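Ketosynthase (Streptomyces sp. MSC090213JE08, PDB 6KXD) is part of the ishigamide ketosynthase/chain length factor, from a highly reducing type II polyketide synthase, and probably takes part in polyketide chain building. Local coordinates at residues S26-Y31 and T88-V93; E37-V42 and V340-E345. All blocks are in the same frame, centred on the assembly; numbering follows the deposited sequence.

Interaction 1. Residues S26-Y31 and T88-V93; sequences SAVSPY and TALALV
Val28 meets Leu90 and Val93 mainly through methyl groups; no aromatic ring or other flat side-chain group has a face or edge in the contact. The flat group that comes nearest is a backbone one: the carbonyl oxygen Leu90 O lies 4.0 Å from Val28 CG2. The ring of Tyr31 takes no part and packs on Thr48, Leu325 and Val42, and its OH is hydrogen-bonded to Ala46 O. Val28 carries the strand side of the contact. Its CB projects toward the helix, and its two methyls divide the work. CG1, anti to the backbone N (chi1 176°), sits 3.7 Å from Leu90 CD2. CG2, which is anti to the carbonyl carbon, sits 3.6 Å from Val93 CG1. The valine thus straddles two residues that are three apart, about one turn of the helix. Leu90 crosses it obliquely with one branch, whereas Val93 lies about square to it. Neither helix CB aims straight at the strand. Leu90 reaches over with its tip, and Val93 with CG1. Val67 also packs on Val28, and Gln75 on Val93. Val28, Leu90 and Val93 are all buried, and the contact between them is apolar. A polar link lies close by: Ser26 OG is hydrogen-bonded to Ala94 O, just past Val93. Ser26 and Val28 face this helix, while Ala27 and Ser29 point away from it and pack on Phe38 of helix 35-44. At the strand end, Ser29 OG accepts from Tyr31 N at 3.1 Å, an ST turn. Strand 20-29 is therefore packed by helices on both faces, as in the layered alpha/beta architecture of the thiolase fold; both segments fall in the stretch assigned to the ketoacyl synthase N-terminal family, of the thiolase clan.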
# COMPACT_ATOMS: atom_id res chain seq x y z
N SER B 26 19.70 7.25 -3.79
CA SER B 26 19.93 8.04 -2.67
C SER B 26 19.63 7.21 -1.44
O SER B 26 18.89 6.23 -1.52
CB SER B 26 19.09 9.28 -2.71
OG SER B 26 19.57 10.19 -1.73
N ALA B 27 20.19 7.64 -0.34
CA ALA B 27 19.98 6.97 0.91
C ALA B 27 20.22 7.93 2.06
O ALA B 27 21.09 8.78 2.04
CB ALA B 27 20.87 5.77 1.05
N VAL B 28 19.42 7.73 3.09
CA VAL B 28 19.63 8.31 4.35
C VAL B 28 19.59 7.11 5.27
O VAL B 28 18.64 6.34 5.22
CB VAL B 28 18.54 9.34 4.72
CG1 VAL B 28 18.77 9.87 6.12
CG2 VAL B 28 18.44 10.46 3.71
N SER B 29 20.66 6.90 5.99
CA SER B 29 20.85 5.62 6.58
C SER B 29 21.67 5.74 7.86
O SER B 29 22.15 6.82 8.21
CB SER B 29 21.56 4.73 5.58
OG SER B 29 22.94 5.06 5.58
N PRO B 30 21.87 4.63 8.61
CA PRO B 30 22.71 4.69 9.79
C PRO B 30 24.18 5.06 9.49
O PRO B 30 24.87 5.39 10.42
CB PRO B 30 22.61 3.29 10.40
CG PRO B 30 21.27 2.78 9.86
CD PRO B 30 21.20 3.33 8.46
N TYR B 31 24.57 5.07 8.20
CA TYR B 31 25.84 5.57 7.75
C TYR B 31 25.87 7.09 7.66
O TYR B 31 26.95 7.63 7.65
CB TYR B 31 26.20 5.01 6.38
CG TYR B 31 26.56 3.56 6.46
CD1 TYR B 31 27.44 3.13 7.45
CD2 TYR B 31 26.08 2.63 5.56
CE1 TYR B 31 27.80 1.80 7.55
CE2 TYR B 31 26.45 1.29 5.64
CZ TYR B 31 27.31 0.88 6.65
OH TYR B 31 27.71 -0.42 6.82
N THR B 88 8.50 10.38 7.22
CA THR B 88 8.33 11.32 6.14
C THR B 88 9.62 12.09 5.95
O THR B 88 10.04 12.31 4.78
CB THR B 88 7.16 12.27 6.35
OG1 THR B 88 5.93 11.56 6.26
CG2 THR B 88 7.16 13.39 5.33
N ALA B 89 10.21 12.55 7.04
CA ALA B 89 11.42 13.37 6.94
C ALA B 89 12.52 12.59 6.23
O ALA B 89 13.21 13.11 5.37
CB ALA B 89 11.87 13.81 8.30
N LEU B 90 12.67 11.32 6.60
CA LEU B 90 13.72 10.54 5.98
C LEU B 90 13.50 10.40 4.47
O LEU B 90 14.47 10.44 3.68
CB LEU B 90 13.73 9.15 6.60
CG LEU B 90 14.24 9.12 8.02
CD1 LEU B 90 13.85 7.78 8.61
CD2 LEU B 90 15.73 9.35 8.10
N ALA B 91 12.25 10.14 4.09
CA ALA B 91 11.86 10.00 2.70
C ALA B 91 12.16 11.30 1.97
O ALA B 91 12.66 11.28 0.83
CB ALA B 91 10.41 9.66 2.55
N LEU B 92 11.84 12.43 2.63
CA LEU B 92 11.99 13.74 1.92
C LEU B 92 13.47 14.03 1.69
O LEU B 92 13.82 14.46 0.59
CB LEU B 92 11.34 14.88 2.69
CG LEU B 92 9.82 14.81 2.78
CD1 LEU B 92 9.25 16.02 3.51
CD2 LEU B 92 9.18 14.66 1.43
N VAL B 93 14.28 13.78 2.71
CA VAL B 93 15.70 14.03 2.59
C VAL B 93 16.25 13.09 1.53
O VAL B 93 16.99 13.50 0.67
CB VAL B 93 16.44 13.90 3.92
CG1 VAL B 93 17.95 14.04 3.67
CG2 VAL B 93 15.98 14.94 4.92

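Interaction 2. Residues E37-V42 and V340-E345; sequences EFAAGV and VLAAAE
Ala39 and Ala342 bring helices 35-44 and 332-344 very close, with only 4.8 Å between their CA atoms. Both backbones keep regular helical hydrogen bonding here, such as Val42 N to Phe38 O at 2.8 Å. Glu345 is the first residue to leave helical geometry at the end of the second helix. The near approach is possible because the facing side chains are small. Ala342 CB points at the first helix and lies 3.7 Å from Ala39 CA, so a methyl rests directly on the other backbone. The two CB atoms, of Ala39 and Ala342, are 3.9 Å apart. Val42, one turn further along the first helix, flanks the same methyl. Its CG1 stands anti to the backbone N (chi1 161°) and comes to 4.1 Å from Ala342 CB. This is close helix-helix packing across facing alanines inside the thiolase-type fold, and it joins a helix of the N-terminal ketoacyl synthase region to one about 300 residues later. Phe38 lies beside the contact and meets the ring of Phe335, with the two planes at about 40°. It also packs on Ala338, while Val42 packs on Ala339. Arg43, just after the first segment, adds polar links near the end of the second helix. It bonds through NE to Ala342 O, and its NH2 forms a salt bridge with Glu345 OE2.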
# COMPACT_ATOMS: atom_id res chain seq x y z
N GLU B 37 27.62 8.99 1.98
CA GLU B 37 27.86 8.45 3.29
C GLU B 37 27.52 6.95 3.26
O GLU B 37 28.19 6.15 3.89
CB GLU B 37 27.06 9.12 4.42
CG GLU B 37 27.61 10.47 4.88
CD GLU B 37 27.30 11.60 3.92
OE1 GLU B 37 27.74 12.75 4.19
OE2 GLU B 37 26.64 11.33 2.87
N PHE B 38 26.42 6.59 2.58
CA PHE B 38 25.97 5.19 2.51
C PHE B 38 27.05 4.36 1.81
O PHE B 38 27.48 3.26 2.26
CB PHE B 38 24.66 5.08 1.75
CG PHE B 38 24.07 3.70 1.78
CD1 PHE B 38 23.34 3.27 2.88
CD2 PHE B 38 24.31 2.81 0.74
CE1 PHE B 38 22.84 1.97 2.91
CE2 PHE B 38 23.80 1.53 0.77
CZ PHE B 38 23.07 1.11 1.86
N ALA B 39 27.49 4.89 0.67
CA ALA B 39 28.49 4.23 -0.18
C ALA B 39 29.79 4.04 0.62
O ALA B 39 30.39 2.95 0.66
CB ALA B 39 28.70 5.05 -1.44
N ALA B 40 30.21 5.10 1.30
CA ALA B 40 31.40 5.03 2.17
C ALA B 40 31.23 3.93 3.22
O ALA B 40 32.12 3.09 3.40
CB ALA B 40 31.67 6.38 2.79
N GLY B 41 30.06 3.87 3.86
CA GLY B 41 29.82 2.91 4.96
C GLY B 41 29.81 1.48 4.46
O GLY B 41 30.33 0.55 5.12
N VAL B 42 29.19 1.28 3.29
CA VAL B 42 29.05 -0.03 2.72
C VAL B 42 30.42 -0.56 2.29
O VAL B 42 30.77 -1.74 2.49
CB VAL B 42 28.07 -0.04 1.53
CG1 VAL B 42 28.27 -1.27 0.66
CG2 VAL B 42 26.63 0.05 2.04
N VAL B 340 24.57 -2.87 -3.22
CA VAL B 340 25.05 -3.42 -4.47
C VAL B 340 25.57 -2.29 -5.37
O VAL B 340 26.68 -2.41 -5.93
CB VAL B 340 24.00 -4.26 -5.19
CG1 VAL B 340 24.45 -4.59 -6.60
CG2 VAL B 340 23.65 -5.53 -4.43
N LEU B 341 24.82 -1.19 -5.47
CA LEU B 341 25.21 -0.13 -6.34
C LEU B 341 26.49 0.55 -5.81
O LEU B 341 27.37 0.92 -6.62
CB LEU B 341 24.08 0.89 -6.46
CG LEU B 341 22.77 0.35 -7.02
CD1 LEU B 341 21.69 1.43 -7.03
CD2 LEU B 341 22.98 -0.19 -8.39
N ALA B 342 26.58 0.69 -4.49
CA ALA B 342 27.72 1.26 -3.81
C ALA B 342 28.99 0.41 -4.04
O ALA B 342 30.08 0.97 -4.30
CB ALA B 342 27.44 1.42 -2.34
N ALA B 343 28.85 -0.90 -3.88
CA ALA B 343 29.92 -1.89 -4.12
C ALA B 343 30.37 -1.82 -5.58
O ALA B 343 31.58 -1.95 -5.89
CB ALA B 343 29.43 -3.27 -3.81
N ALA B 344 29.39 -1.65 -6.48
CA ALA B 344 29.63 -1.65 -7.90
C ALA B 344 30.31 -0.34 -8.35
O ALA B 344 31.16 -0.39 -9.19
CB ALA B 344 28.37 -1.91 -8.67
N GLU B 345 29.85 0.82 -7.84
CA GLU B 345 30.32 2.11 -8.28
C GLU B 345 31.83 2.19 -7.99
O GLU B 345 32.32 1.71 -6.94
CB GLU B 345 29.56 3.26 -7.58
CG GLU B 345 30.15 4.66 -7.78
CD GLU B 345 30.15 5.53 -6.52
OE1 GLU B 345 29.04 5.73 -5.94
OE2 GLU B 345 31.25 5.95 -6.06

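The centres of the two contacts are about 15 Å apart, and their segments alternate along the chain: 26-31, 37-42, 88-93, 340-345. Strand 20-29 and helix 35-44 follow one another closely, and they link the pair. One face of the strand receives helix 86-99 in interaction 1. On the other face, helices 35-44 and 332-344 pack side by side in interaction 2, and both touch the strand. Direct packing joins the contacts: Ser29 OG lies 3.3 Å from Phe38 CD1, and Tyr31 CB is 3.4 Å from Glu37 O. The strand thus lies between helices, and early chain segments are tied to a late one within one subunit.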